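Local coordinates for GrgF (Penicillium sp. sh18, PDB 6LZH), which acts as a polyketide transferase in the biosynthesis of gregatin A, a fungal polyketide built around an alkylated furanone core, at residues 13-18 with 91-96; 25-30 with 55-60; 133-138 with 233-238; 158-163 with 208-213; 172-177 with 204-209. All coordinates share one frame; numbering follows the deposited sequence.

Contacts 1, 2 and 3 all involve the mixed central sheet of an alpha/beta hydrolase fold: contacts 1 and 2 bind the neighbouring strands 9-14 and 20-26 to helices, with centres 22 Å apart, while contact 3 is a pairing inside the sheet. Contact 3 lies next to the likely catalytic site, the side chain of Ala138 being about 4 Å from those of Asp240 and His269. Contacts 4 and 5 are nested in the chain between the two strands of contact 3. They share Ser208 and Val209, and their centres are 12 Å apart. Contact 5 brings Tyr175 to about 9 Å from Cys115, side chain to side chain. Contacts 1 and 4 both touch the second subunit.

Contact 1: residues 13-18 with 91-96; sequences FTTLDG and LHDAVT
Asp93 and Leu16 join helix 84-99 to the beta turn that follows strand 9-14, an outermost strand of the central sheet, through a side-chain-to-backbone hydrogen bond, while Ala94 beside them packs on Phe13, near the end of the strand. The contact has a polar and an apolar part, and most of it is buried. Leu16 N donates to Asp93 OD2 over 2.7 Å at 164°, reaching the oxygen from well above the carboxylate plane. The same oxygen lies 3.3 Å from Thr15 CA, in the bend where the strand gives way to a type I turn from Thr15 to Gly18. Within that turn Thr15 OG1 donates to Asp17 OD1 at 2.6 Å, and Asp17 is held in addition by Gln86 and His90 of helix 84-99, so the turn is tied to the helix at more than one point.

On the apolar side, Phe13 CG stands between the backbone N and the carbonyl carbon (chi1 62°), and the ring extends toward the helix. Its CZ meets Ala94 CB at 3.7 Å and its CE2 meets Ala94 CA at the same distance. Tyr66 contacts this ring edge-to-face, and Trp97 also packs against it.

Both Asp93 oxygens also pair with Arg161 of the second subunit, OD2 with NH2 and OD1 with NE, and through these salt bridges the junction of turn and helix takes part in the dimer interface. A buried carboxylate that meets both a backbone N-H and a guanidinium is likely to be ionised.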
# COMPACT_ATOMS: atom_id res chain seq x y z
N PHE A 13 21.12 -3.43 9.42
CA PHE A 13 20.06 -3.96 10.27
C PHE A 13 19.08 -4.70 9.38
O PHE A 13 19.07 -4.52 8.15
CB PHE A 13 19.37 -2.85 11.08
CG PHE A 13 18.67 -1.79 10.23
CD1 PHE A 13 19.39 -0.72 9.69
CD2 PHE A 13 17.30 -1.86 10.00
CE1 PHE A 13 18.75 0.26 8.92
CE2 PHE A 13 16.64 -0.89 9.23
CZ PHE A 13 17.37 0.18 8.70
N THR A 14 18.28 -5.56 10.01
CA THR A 14 17.41 -6.49 9.30
C THR A 14 15.97 -5.99 9.32
O THR A 14 15.51 -5.44 10.33
CB THR A 14 17.50 -7.88 9.93
OG1 THR A 14 18.89 -8.26 10.01
CG2 THR A 14 16.77 -8.93 9.09
N THR A 15 15.26 -6.17 8.21
CA THR A 15 13.86 -5.75 8.14
C THR A 15 12.94 -6.93 8.44
O THR A 15 13.33 -8.10 8.35
CB THR A 15 13.51 -5.18 6.77
OG1 THR A 15 13.62 -6.22 5.79
CG2 THR A 15 14.46 -4.05 6.39
N LEU A 16 11.68 -6.61 8.76
CA LEU A 16 10.71 -7.67 9.03
C LEU A 16 10.61 -8.63 7.85
O LEU A 16 10.45 -9.84 8.04
CB LEU A 16 9.35 -7.07 9.38
CG LEU A 16 8.20 -8.01 9.76
CD1 LEU A 16 8.53 -8.87 10.98
CD2 LEU A 16 6.95 -7.20 10.03
N ASP A 17 10.73 -8.12 6.62
CA ASP A 17 10.62 -9.00 5.46
C ASP A 17 11.97 -9.56 5.02
O ASP A 17 12.10 -10.00 3.87
CB ASP A 17 9.91 -8.29 4.29
CG ASP A 17 10.27 -6.81 4.15
OD1 ASP A 17 11.21 -6.33 4.80
OD2 ASP A 17 9.58 -6.12 3.36
N GLY A 18 12.96 -9.59 5.91
CA GLY A 18 14.16 -10.37 5.69
C GLY A 18 15.30 -9.72 4.94
O GLY A 18 16.25 -10.42 4.56
N LEU A 91 11.33 1.95 8.27
CA LEU A 91 11.68 2.93 9.30
C LEU A 91 11.22 2.48 10.68
O LEU A 91 11.88 2.79 11.68
CB LEU A 91 11.08 4.29 8.98
CG LEU A 91 11.81 5.11 7.92
CD1 LEU A 91 11.03 6.39 7.64
CD2 LEU A 91 13.24 5.45 8.39
N HIS A 92 10.11 1.73 10.77
CA HIS A 92 9.77 1.10 12.04
C HIS A 92 10.83 0.08 12.46
O HIS A 92 11.17 -0.04 13.64
CB HIS A 92 8.41 0.39 11.96
CG HIS A 92 7.31 1.21 11.36
ND1 HIS A 92 7.24 2.58 11.49
CD2 HIS A 92 6.23 0.85 10.62
CE1 HIS A 92 6.16 3.03 10.87
NE2 HIS A 92 5.53 1.99 10.33
N ASP A 93 11.37 -0.66 11.50
CA ASP A 93 12.43 -1.62 11.82
C ASP A 93 13.71 -0.89 12.21
O ASP A 93 14.45 -1.34 13.10
CB ASP A 93 12.67 -2.56 10.64
CG ASP A 93 11.46 -3.43 10.33
OD1 ASP A 93 10.63 -3.60 11.25
OD2 ASP A 93 11.34 -3.93 9.17
N ALA A 94 13.96 0.26 11.59
CA ALA A 94 15.12 1.06 11.97
C ALA A 94 14.98 1.59 13.39
O ALA A 94 15.94 1.55 14.17
CB ALA A 94 15.29 2.22 10.97
N VAL A 95 13.78 2.06 13.77
CA VAL A 95 13.55 2.53 15.13
C VAL A 95 13.79 1.39 16.13
O VAL A 95 14.46 1.56 17.15
CB VAL A 95 12.12 3.11 15.27
CG1 VAL A 95 11.69 3.19 16.75
CG2 VAL A 95 12.01 4.47 14.58
N THR A 96 13.26 0.20 15.82
CA THR A 96 13.49 -0.99 16.66
C THR A 96 14.97 -1.25 16.87
O THR A 96 15.43 -1.45 18.00
CB THR A 96 12.83 -2.21 16.01
OG1 THR A 96 11.41 -2.00 15.95
CG2 THR A 96 13.14 -3.49 16.78

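Contact 2: residues 25-30 with 55-60; sequences LFPASQ and WFQEHG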
# COMPACT_ATOMS: atom_id res chain seq x y z
N LEU A 25 26.26 5.23 10.76
CA LEU A 25 25.92 5.72 12.08
C LEU A 25 26.88 6.85 12.43
O LEU A 25 28.10 6.67 12.35
CB LEU A 25 26.02 4.57 13.09
CG LEU A 25 25.76 4.90 14.56
CD1 LEU A 25 24.33 5.32 14.74
CD2 LEU A 25 26.08 3.67 15.42
N PHE A 26 26.33 8.01 12.80
CA PHE A 26 27.11 9.17 13.26
C PHE A 26 26.88 9.33 14.76
O PHE A 26 25.92 10.01 15.19
CB PHE A 26 26.73 10.45 12.51
CG PHE A 26 26.97 10.39 11.01
CD1 PHE A 26 26.08 9.70 10.19
CD2 PHE A 26 28.08 11.01 10.43
CE1 PHE A 26 26.30 9.63 8.81
CE2 PHE A 26 28.28 10.96 9.06
CZ PHE A 26 27.40 10.27 8.25
N PRO A 27 27.69 8.70 15.61
CA PRO A 27 27.41 8.71 17.05
C PRO A 27 27.72 10.05 17.69
O PRO A 27 28.75 10.66 17.43
CB PRO A 27 28.34 7.62 17.60
CG PRO A 27 29.41 7.49 16.59
CD PRO A 27 28.75 7.73 15.26
N ALA A 28 26.79 10.49 18.54
CA ALA A 28 27.07 11.60 19.43
C ALA A 28 28.06 11.17 20.51
O ALA A 28 28.31 9.98 20.71
CB ALA A 28 25.79 12.11 20.09
N SER A 29 28.62 12.17 21.20
CA SER A 29 29.66 11.95 22.21
C SER A 29 29.12 11.40 23.52
O SER A 29 29.91 11.01 24.38
CB SER A 29 30.40 13.26 22.49
OG SER A 29 30.98 13.76 21.30
N GLN A 30 27.80 11.37 23.70
CA GLN A 30 27.22 10.86 24.93
C GLN A 30 25.78 10.47 24.65
O GLN A 30 25.21 10.83 23.61
CB GLN A 30 27.31 11.89 26.07
CG GLN A 30 26.52 13.17 25.86
CD GLN A 30 27.01 13.98 24.66
OE1 GLN A 30 28.13 14.48 24.64
NE2 GLN A 30 26.16 14.09 23.63
N TRP A 55 26.47 17.67 11.03
CA TRP A 55 26.07 18.85 11.79
C TRP A 55 25.23 18.47 13.01
O TRP A 55 25.45 18.99 14.11
CB TRP A 55 25.30 19.82 10.88
CG TRP A 55 25.02 21.16 11.48
CD1 TRP A 55 25.73 22.32 11.28
CD2 TRP A 55 23.93 21.51 12.36
NE1 TRP A 55 25.15 23.35 11.99
CE2 TRP A 55 24.05 22.88 12.65
CE3 TRP A 55 22.87 20.79 12.93
CZ2 TRP A 55 23.15 23.55 13.49
CZ3 TRP A 55 21.97 21.45 13.77
CH2 TRP A 55 22.11 22.83 14.03
N PHE A 56 24.21 17.61 12.82
CA PHE A 56 23.40 17.16 13.95
C PHE A 56 24.25 16.40 14.97
O PHE A 56 24.07 16.56 16.18
CB PHE A 56 22.25 16.25 13.47
CG PHE A 56 21.07 17.00 12.88
CD1 PHE A 56 20.47 18.04 13.57
CD2 PHE A 56 20.58 16.67 11.62
CE1 PHE A 56 19.39 18.74 13.02
CE2 PHE A 56 19.51 17.37 11.05
CZ PHE A 56 18.91 18.39 11.76
N GLN A 57 25.13 15.53 14.49
CA GLN A 57 26.04 14.81 15.39
C GLN A 57 26.85 15.79 16.24
O GLN A 57 27.01 15.58 17.45
CB GLN A 57 26.96 13.91 14.56
CG GLN A 57 27.98 13.10 15.36
CD GLN A 57 29.04 12.46 14.50
OE1 GLN A 57 29.35 12.93 13.40
NE2 GLN A 57 29.62 11.37 15.00
N GLU A 58 27.35 16.87 15.63
CA GLU A 58 28.13 17.86 16.35
C GLU A 58 27.30 18.60 17.39
O GLU A 58 27.86 19.17 18.33
CB GLU A 58 28.75 18.87 15.37
CG GLU A 58 29.96 18.34 14.63
CD GLU A 58 30.32 19.19 13.44
OE1 GLU A 58 29.54 20.11 13.12
OE2 GLU A 58 31.37 18.95 12.84
N HIS A 59 25.97 18.58 17.25
CA HIS A 59 25.05 19.15 18.23
C HIS A 59 24.42 18.09 19.12
O HIS A 59 23.35 18.32 19.70
CB HIS A 59 23.98 19.98 17.51
CG HIS A 59 24.54 21.22 16.88
ND1 HIS A 59 25.26 21.20 15.71
CD2 HIS A 59 24.51 22.51 17.29
CE1 HIS A 59 25.65 22.43 15.41
NE2 HIS A 59 25.20 23.25 16.36
N GLY A 60 25.04 16.93 19.26
CA GLY A 60 24.62 15.96 20.25
C GLY A 60 23.58 14.96 19.81
O GLY A 60 23.07 14.21 20.66
O HOH W 1 28.37 15.00 20.00
O HOH W 2 23.92 13.24 23.03
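Gln57 lays its side chain against Phe26 and Pro27, closing the end of helix 49-58 onto the chain that leaves strand 20-26. CG is anti to the backbone N (chi1 179°); the chain stays extended at chi2 as well, which carries the amide out to Pro27 O. To this oxygen NE2 donates at 2.7 Å with a nearly straight N-H...O angle of 171°. The acceptor sits in the plane of the amide, but the amide nitrogen lies above the plane of the Pro27 carbonyl. NE2 has a second acceptor in Leu6 O.

The amide also stands nearly perpendicular to the Phe26 ring, with OE1 at the ring's edge, 3.8 Å from CD2. Phe26 CB touches Gln57 CD at 3.7 Å. The Pro27 ring runs alongside the glutamine, its CD 3.8 Å from NE2.

Farther along, Ala28 CB rests 3.5 Å from Gly60 O. Gly60, with its positive phi, is the C-prime residue of a Schellman motif that ends the helix. The Gln30 side chain bends at chi2 (-63°), folding CD back, and NE2 comes to 4.2 Å from Gly60 CA. Two waters span the junction: one takes the N-H of Ser29 and donates to Gln57 O, and the other donates to both Gln30 O and Gly60 O.

Strand 62-66 lies next to the junction, with Phe26 bonded through its backbone to Cys63 and Thr62 OG1 bonded to Ala28 N, while Trp55 and His59 of the 55-60 segment pack on helix 277-292.

Contact 3: residues 133-138 with 233-238; sequences AAIAVA and MMVTPE
Ala134, Ala136 and Ala138 alternate with Met233 and Val235 in a run of four backbone hydrogen bonds that pairs strands 133-137 and 232-237 side by side in the parallel part of the alpha/beta hydrolase sheet. The two short strand axes are 4.7 Å apart and only 11° from parallel. Met233 N donates to Ala134 O at 2.8 Å, Ala136 N to Met233 O, Val235 N to Ala136 O, and finally Ala138 N to Val235 O at 2.7 Å. All four donors approach nearly along the C=O axis, and CA-H...O contacts such as that from Ile135 CA to Met233 O, 3.4 Å, fill in between.

Ile135, Val137, Met233 and Val235 project from one face. Here the two valines run abreast, with Val137 CG2 4.1 Å from Val235 CB. Ile135 CG1 approaches Met233 CB at 4.2 Å, while the methionine chain is extended and leads off to Arg283 and Phe287 of helix 277-292, which covers this face. Ala136 and Met234 point to the other face, where Gln248 and Phe252 of helix 245-254 meet Met234.

Strand 108-114 flanks the pair beyond 133-137, and strand 259-264 lies beyond 232-237. The C-terminal ends of the pair lead into the likely catalytic site: the loop after Pro237 carries Asp240, which with Cys115 and His269 probably forms the catalytic triad. Ala138 touches Asp240 and His269 there, and its CB packs on Pro237 CD at 3.7 Å.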
# COMPACT_ATOMS: atom_id res chain seq x y z
N ALA A 133 9.46 12.69 17.33
CA ALA A 133 9.31 13.90 16.51
C ALA A 133 9.68 13.54 15.08
O ALA A 133 10.41 12.58 14.85
CB ALA A 133 10.21 15.04 17.02
N ALA A 134 9.15 14.31 14.13
CA ALA A 134 9.39 14.05 12.72
C ALA A 134 9.61 15.37 11.99
O ALA A 134 8.89 16.34 12.25
CB ALA A 134 8.22 13.29 12.07
N ILE A 135 10.58 15.40 11.08
CA ILE A 135 10.86 16.56 10.24
C ILE A 135 10.83 16.14 8.77
O ILE A 135 11.55 15.21 8.38
CB ILE A 135 12.22 17.20 10.56
CG1 ILE A 135 12.28 17.65 12.03
CG2 ILE A 135 12.50 18.36 9.57
CD1 ILE A 135 13.72 18.02 12.50
N ALA A 136 10.02 16.83 7.97
CA ALA A 136 9.96 16.60 6.53
C ALA A 136 10.47 17.84 5.81
O ALA A 136 9.93 18.94 5.98
CB ALA A 136 8.53 16.26 6.08
N VAL A 137 11.52 17.67 5.01
CA VAL A 137 12.11 18.76 4.24
C VAL A 137 11.75 18.59 2.78
O VAL A 137 12.10 17.57 2.16
CB VAL A 137 13.64 18.81 4.42
CG1 VAL A 137 14.20 19.93 3.58
CG2 VAL A 137 14.01 18.95 5.90
N ALA A 138 11.09 19.61 2.20
CA ALA A 138 10.60 19.62 0.84
C ALA A 138 9.99 18.28 0.43
O ALA A 138 10.40 17.69 -0.58
CB ALA A 138 11.72 20.02 -0.12
N MET A 233 7.29 18.65 11.93
CA MET A 233 7.71 19.90 11.32
C MET A 233 7.86 19.73 9.83
O MET A 233 8.50 18.78 9.37
CB MET A 233 9.04 20.37 11.92
CG MET A 233 9.56 21.59 11.23
SD MET A 233 11.08 22.15 12.07
CE MET A 233 11.42 23.63 11.12
N MET A 234 7.29 20.65 9.06
CA MET A 234 7.55 20.67 7.63
C MET A 234 8.43 21.86 7.28
O MET A 234 8.23 22.97 7.80
CB MET A 234 6.26 20.76 6.82
CG MET A 234 6.53 20.47 5.34
SD MET A 234 5.00 20.46 4.40
CE MET A 234 4.20 18.96 5.00
N VAL A 235 9.38 21.62 6.39
CA VAL A 235 10.31 22.64 5.92
C VAL A 235 10.16 22.75 4.41
O VAL A 235 10.59 21.85 3.66
CB VAL A 235 11.76 22.33 6.30
CG1 VAL A 235 12.70 23.40 5.75
CG2 VAL A 235 11.86 22.22 7.82
N THR A 236 9.53 23.83 3.97
CA THR A 236 9.02 23.94 2.61
C THR A 236 9.71 25.10 1.91
O THR A 236 9.57 26.26 2.34
CB THR A 236 7.50 24.15 2.62
OG1 THR A 236 6.85 22.95 3.08
CG2 THR A 236 6.97 24.49 1.24
N PRO A 237 10.48 24.86 0.84
CA PRO A 237 11.01 25.98 0.06
C PRO A 237 9.85 26.77 -0.53
O PRO A 237 8.84 26.19 -0.94
CB PRO A 237 11.86 25.30 -1.02
CG PRO A 237 12.15 23.89 -0.46
CD PRO A 237 10.88 23.55 0.29
N GLU A 238 9.98 28.10 -0.52
CA GLU A 238 8.89 28.95 -1.00
C GLU A 238 8.64 28.77 -2.49
O GLU A 238 7.49 28.85 -2.94
CB GLU A 238 9.18 30.43 -0.70
CG GLU A 238 8.21 31.43 -1.36
CD GLU A 238 8.66 32.89 -1.22
OE1 GLU A 238 9.77 33.15 -0.73
OE2 GLU A 238 7.90 33.79 -1.64

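Contact 4: residues 158-163 with 208-213; sequences MHDRAS and SVQTYY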
# COMPACT_ATOMS: atom_id res chain seq x y z
N MET A 158 1.62 -4.15 -16.03
CA MET A 158 1.03 -5.48 -16.22
C MET A 158 1.93 -6.35 -17.08
O MET A 158 2.11 -7.54 -16.80
CB MET A 158 -0.36 -5.39 -16.85
CG MET A 158 -1.46 -4.73 -15.99
SD MET A 158 -1.66 -5.40 -14.32
CE MET A 158 -0.71 -4.22 -13.35
N HIS A 159 2.51 -5.78 -18.13
CA HIS A 159 3.43 -6.56 -18.96
C HIS A 159 4.68 -6.96 -18.17
O HIS A 159 5.20 -8.07 -18.32
CB HIS A 159 3.82 -5.78 -20.21
CG HIS A 159 4.76 -6.50 -21.11
ND1 HIS A 159 6.12 -6.25 -21.14
CD2 HIS A 159 4.55 -7.48 -22.03
CE1 HIS A 159 6.69 -7.03 -22.03
NE2 HIS A 159 5.76 -7.78 -22.59
N ASP A 160 5.16 -6.06 -17.31
CA ASP A 160 6.34 -6.34 -16.50
C ASP A 160 6.12 -7.53 -15.57
O ASP A 160 6.98 -8.43 -15.46
CB ASP A 160 6.73 -5.09 -15.72
CG ASP A 160 7.98 -5.29 -14.89
OD1 ASP A 160 9.00 -5.74 -15.45
OD2 ASP A 160 7.92 -5.02 -13.67
N ARG A 161 4.98 -7.56 -14.87
CA ARG A 161 4.63 -8.70 -14.02
C ARG A 161 4.71 -10.00 -14.81
O ARG A 161 5.36 -10.97 -14.39
CB ARG A 161 3.21 -8.55 -13.46
CG ARG A 161 3.01 -7.49 -12.40
CD ARG A 161 1.66 -7.69 -11.66
NE ARG A 161 1.76 -8.71 -10.60
CZ ARG A 161 2.15 -8.47 -9.35
NH1 ARG A 161 2.51 -7.25 -8.98
NH2 ARG A 161 2.20 -9.45 -8.46
N ALA A 162 3.97 -10.06 -15.92
CA ALA A 162 3.85 -11.30 -16.69
C ALA A 162 5.20 -11.73 -17.25
O ALA A 162 5.51 -12.93 -17.29
CB ALA A 162 2.85 -11.11 -17.82
N SER A 163 6.02 -10.77 -17.69
CA SER A 163 7.33 -11.08 -18.25
C SER A 163 8.27 -11.58 -17.16
O SER A 163 9.04 -12.53 -17.38
CB SER A 163 7.91 -9.84 -18.94
OG SER A 163 7.04 -9.36 -19.97
N SER A 208 12.01 1.45 -11.70
CA SER A 208 11.16 0.35 -12.13
C SER A 208 9.78 0.86 -12.52
O SER A 208 9.27 1.81 -11.93
CB SER A 208 11.02 -0.70 -11.03
OG SER A 208 10.18 -0.21 -10.00
N VAL A 209 9.18 0.23 -13.52
CA VAL A 209 7.80 0.58 -13.87
C VAL A 209 6.86 0.28 -12.71
O VAL A 209 5.80 0.90 -12.61
CB VAL A 209 7.32 -0.12 -15.15
CG1 VAL A 209 8.25 0.17 -16.31
CG2 VAL A 209 7.20 -1.63 -14.95
N GLN A 210 7.21 -0.66 -11.84
CA GLN A 210 6.33 -0.96 -10.72
C GLN A 210 6.27 0.20 -9.73
O GLN A 210 5.31 0.30 -8.95
CB GLN A 210 6.79 -2.24 -10.00
CG GLN A 210 6.77 -3.48 -10.91
CD GLN A 210 5.37 -3.77 -11.43
OE1 GLN A 210 4.36 -3.53 -10.74
NE2 GLN A 210 5.29 -4.30 -12.65
N THR A 211 7.30 1.06 -9.74
CA THR A 211 7.28 2.22 -8.86
C THR A 211 6.01 3.04 -9.07
O THR A 211 5.36 3.44 -8.10
CB THR A 211 8.52 3.09 -9.11
OG1 THR A 211 9.70 2.36 -8.72
CG2 THR A 211 8.43 4.39 -8.33
N TYR A 212 5.62 3.26 -10.33
CA TYR A 212 4.43 4.06 -10.61
C TYR A 212 3.15 3.33 -10.19
O TYR A 212 2.23 3.95 -9.65
CB TYR A 212 4.38 4.44 -12.09
CG TYR A 212 3.25 5.42 -12.41
CD1 TYR A 212 3.43 6.79 -12.27
CD2 TYR A 212 2.00 4.96 -12.82
CE1 TYR A 212 2.39 7.69 -12.55
CE2 TYR A 212 0.96 5.85 -13.09
CZ TYR A 212 1.16 7.21 -12.96
OH TYR A 212 0.13 8.09 -13.23
N TYR A 213 3.09 2.01 -10.42
CA TYR A 213 1.97 1.20 -9.96
C TYR A 213 1.74 1.35 -8.46
O TYR A 213 0.62 1.61 -8.00
CB TYR A 213 2.21 -0.28 -10.31
CG TYR A 213 1.15 -1.24 -9.79
CD1 TYR A 213 1.19 -1.75 -8.49
CD2 TYR A 213 0.09 -1.64 -10.61
CE1 TYR A 213 0.21 -2.62 -8.02
CE2 TYR A 213 -0.89 -2.51 -10.14
CZ TYR A 213 -0.82 -3.00 -8.85
OH TYR A 213 -1.79 -3.89 -8.40
O HOH W 3 1.85 -4.60 -10.60
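Asp160 and Gln210 bridge two helices whose short axes, those of 158-163 and 209-213, cross at -124° with a closest approach of 10.2 Å. Both helices belong to the insertion between strands 133-137 and 232-237, where alpha/beta hydrolases commonly carry their lid. The second helix starts at Ser208, an N-cap residue whose OG accepts a weak bond from Thr211 N.

With CG anti to the backbone N (chi1 -178°), Asp160 projects its carboxylate toward the start of the 209-216 helix. Gln210 NE2 donates to Asp160 OD2 at 2.9 Å and 163°, meeting the anti lone pair, and the amide and carboxylate lie almost in one plane. The aspartate's CB packs on Val209 CG2 at 3.6 Å. OD2 also pairs with Arg164, OD1 takes the N-H of Met171, and Gln210 NE2 has a second acceptor in Ala157 O. An alanine at Asp160 would probably leave the Gln210 amide more loosely held, Arg164 without this counter-charge and the Met171 N-H without its acceptor.

The amide's other polar atom, Gln210 OE1, accepts from a water at 2.7 Å, which in turn accepts from Arg161 NH1. The guanidinium forms salt bridges to Glu89 and Asp93 of the second subunit. Tyr213, whose OH bonds to His92 of the second subunit, meets Met158 at about a right angle, Met158 CE reaching CE2 at 3.6 Å. Over the centre of the same tyrosine ring, 3.3 Å above its plane, sits the water shared by Arg161 and Gln210.

Contact 5: residues 172-177 with 204-209; sequences YLPYVN and ENRISV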
# COMPACT_ATOMS: atom_id res chain seq x y z
N TYR A 172 12.44 -1.13 -16.71
CA TYR A 172 12.73 0.17 -16.13
C TYR A 172 12.33 1.27 -17.09
O TYR A 172 12.32 1.08 -18.31
CB TYR A 172 14.21 0.30 -15.76
CG TYR A 172 14.58 -0.55 -14.56
CD1 TYR A 172 14.96 -1.87 -14.72
CD2 TYR A 172 14.55 -0.02 -13.27
CE1 TYR A 172 15.29 -2.66 -13.65
CE2 TYR A 172 14.88 -0.81 -12.18
CZ TYR A 172 15.25 -2.12 -12.38
OH TYR A 172 15.58 -2.92 -11.31
N LEU A 173 11.97 2.42 -16.54
CA LEU A 173 11.79 3.61 -17.34
C LEU A 173 12.94 4.57 -17.11
O LEU A 173 13.41 4.70 -15.97
CB LEU A 173 10.48 4.31 -16.99
CG LEU A 173 9.25 3.52 -17.40
CD1 LEU A 173 8.01 4.28 -16.99
CD2 LEU A 173 9.30 3.26 -18.90
N PRO A 174 13.42 5.26 -18.14
CA PRO A 174 14.41 6.32 -17.93
C PRO A 174 13.73 7.60 -17.47
O PRO A 174 12.53 7.82 -17.69
CB PRO A 174 15.03 6.50 -19.32
CG PRO A 174 13.87 6.24 -20.24
CD PRO A 174 13.02 5.16 -19.56
N TYR A 175 14.52 8.45 -16.83
CA TYR A 175 14.03 9.77 -16.45
C TYR A 175 13.63 10.59 -17.68
O TYR A 175 12.69 11.39 -17.62
CB TYR A 175 15.09 10.52 -15.65
CG TYR A 175 15.28 10.03 -14.23
CD1 TYR A 175 14.61 8.91 -13.74
CD2 TYR A 175 16.13 10.71 -13.36
CE1 TYR A 175 14.79 8.49 -12.44
CE2 TYR A 175 16.31 10.29 -12.07
CZ TYR A 175 15.65 9.18 -11.61
OH TYR A 175 15.85 8.78 -10.29
N VAL A 176 14.34 10.39 -18.79
CA VAL A 176 14.12 11.10 -20.05
C VAL A 176 14.25 10.09 -21.17
O VAL A 176 15.31 9.46 -21.32
CB VAL A 176 15.12 12.26 -20.26
CG1 VAL A 176 14.76 13.07 -21.50
CG2 VAL A 176 15.21 13.15 -19.03
N ASN A 177 13.19 9.92 -21.97
CA ASN A 177 13.28 9.07 -23.15
C ASN A 177 14.26 9.66 -24.16
O ASN A 177 14.55 10.86 -24.16
CB ASN A 177 11.90 8.91 -23.80
CG ASN A 177 10.89 8.26 -22.88
OD1 ASN A 177 9.78 8.78 -22.69
ND2 ASN A 177 11.25 7.13 -22.29
N GLU A 204 21.23 7.49 -10.50
CA GLU A 204 20.68 6.35 -11.24
C GLU A 204 19.46 6.85 -12.00
O GLU A 204 18.45 7.21 -11.39
CB GLU A 204 20.33 5.21 -10.28
CG GLU A 204 19.99 3.88 -10.96
CD GLU A 204 21.01 3.45 -12.00
OE1 GLU A 204 22.16 3.12 -11.62
OE2 GLU A 204 20.65 3.44 -13.19
N ASN A 205 19.56 6.93 -13.33
CA ASN A 205 18.53 7.56 -14.15
C ASN A 205 17.45 6.58 -14.61
O ASN A 205 16.82 6.80 -15.66
CB ASN A 205 19.18 8.24 -15.36
CG ASN A 205 19.64 7.25 -16.41
OD1 ASN A 205 20.11 6.16 -16.09
ND2 ASN A 205 19.49 7.62 -17.68
N ARG A 206 17.22 5.51 -13.86
CA ARG A 206 16.21 4.52 -14.18
C ARG A 206 15.41 4.18 -12.93
O ARG A 206 15.94 4.17 -11.81
CB ARG A 206 16.83 3.24 -14.77
CG ARG A 206 17.77 3.48 -15.95
CD ARG A 206 17.67 2.37 -17.00
NE ARG A 206 16.87 2.79 -18.15
CZ ARG A 206 16.38 1.96 -19.06
NH1 ARG A 206 16.61 0.65 -18.96
NH2 ARG A 206 15.65 2.43 -20.08
N ILE A 207 14.14 3.89 -13.13
CA ILE A 207 13.23 3.54 -12.04
C ILE A 207 12.33 2.42 -12.56
O ILE A 207 11.96 2.41 -13.74
CB ILE A 207 12.44 4.78 -11.57
CG1 ILE A 207 11.65 4.45 -10.31
CG2 ILE A 207 11.52 5.29 -12.65
CD1 ILE A 207 12.45 4.62 -9.06
N SER A 208 12.01 1.45 -11.70
CA SER A 208 11.16 0.35 -12.13
C SER A 208 9.78 0.86 -12.52
O SER A 208 9.27 1.81 -11.93
CB SER A 208 11.02 -0.70 -11.03
OG SER A 208 10.18 -0.21 -10.00
N VAL A 209 9.18 0.23 -13.52
CA VAL A 209 7.80 0.58 -13.87
C VAL A 209 6.86 0.28 -12.71
O VAL A 209 5.80 0.90 -12.61
CB VAL A 209 7.32 -0.12 -15.15
CG1 VAL A 209 8.25 0.17 -16.31
CG2 VAL A 209 7.20 -1.63 -14.95
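Leu173 and Ile207 form the hydrogen-bonded pair at the middle of a small two-stranded antiparallel sheet, with Leu173 N to Ile207 O at 2.8 Å and Ile207 N to Leu173 O at 3.0 Å. Beside them the Tyr172 ring brings CD2 to 3.3 Å from Ser208 N. Packing is also tight past the end of strand 172-174. There Tyr175 N bonds to Asn205 O at 3.1 Å, and the Tyr175 ring lies flat against Asn205, whose CA stands 3.9 Å from the ring centroid, 4° off the normal, a CH-pi contact. The hydroxyl goes on to Asn42 ND2, and the Tyr175 side chain is about 9 Å from that of Cys115. An alanine at Tyr175 would probably uncover Asn205 CA and leave Asn42 without this hydroxyl partner.

The side of Pro174 and Arg206 is looser. The exposed arginine, kinked twice along its chain, brings NH2 only to 3.8 Å from Pro174 CD, and Tyr172 O lies over one guanidinium face.

Leu173 CG packs on Val209 CG1 at 3.7 Å, and Leu173 also touches Leu156 of helix 150-165. Tyr175 meets Ala189 and Met193 of helix 187-198, so the small sheet touches both helices, with helix 209-216 starting directly from its second strand.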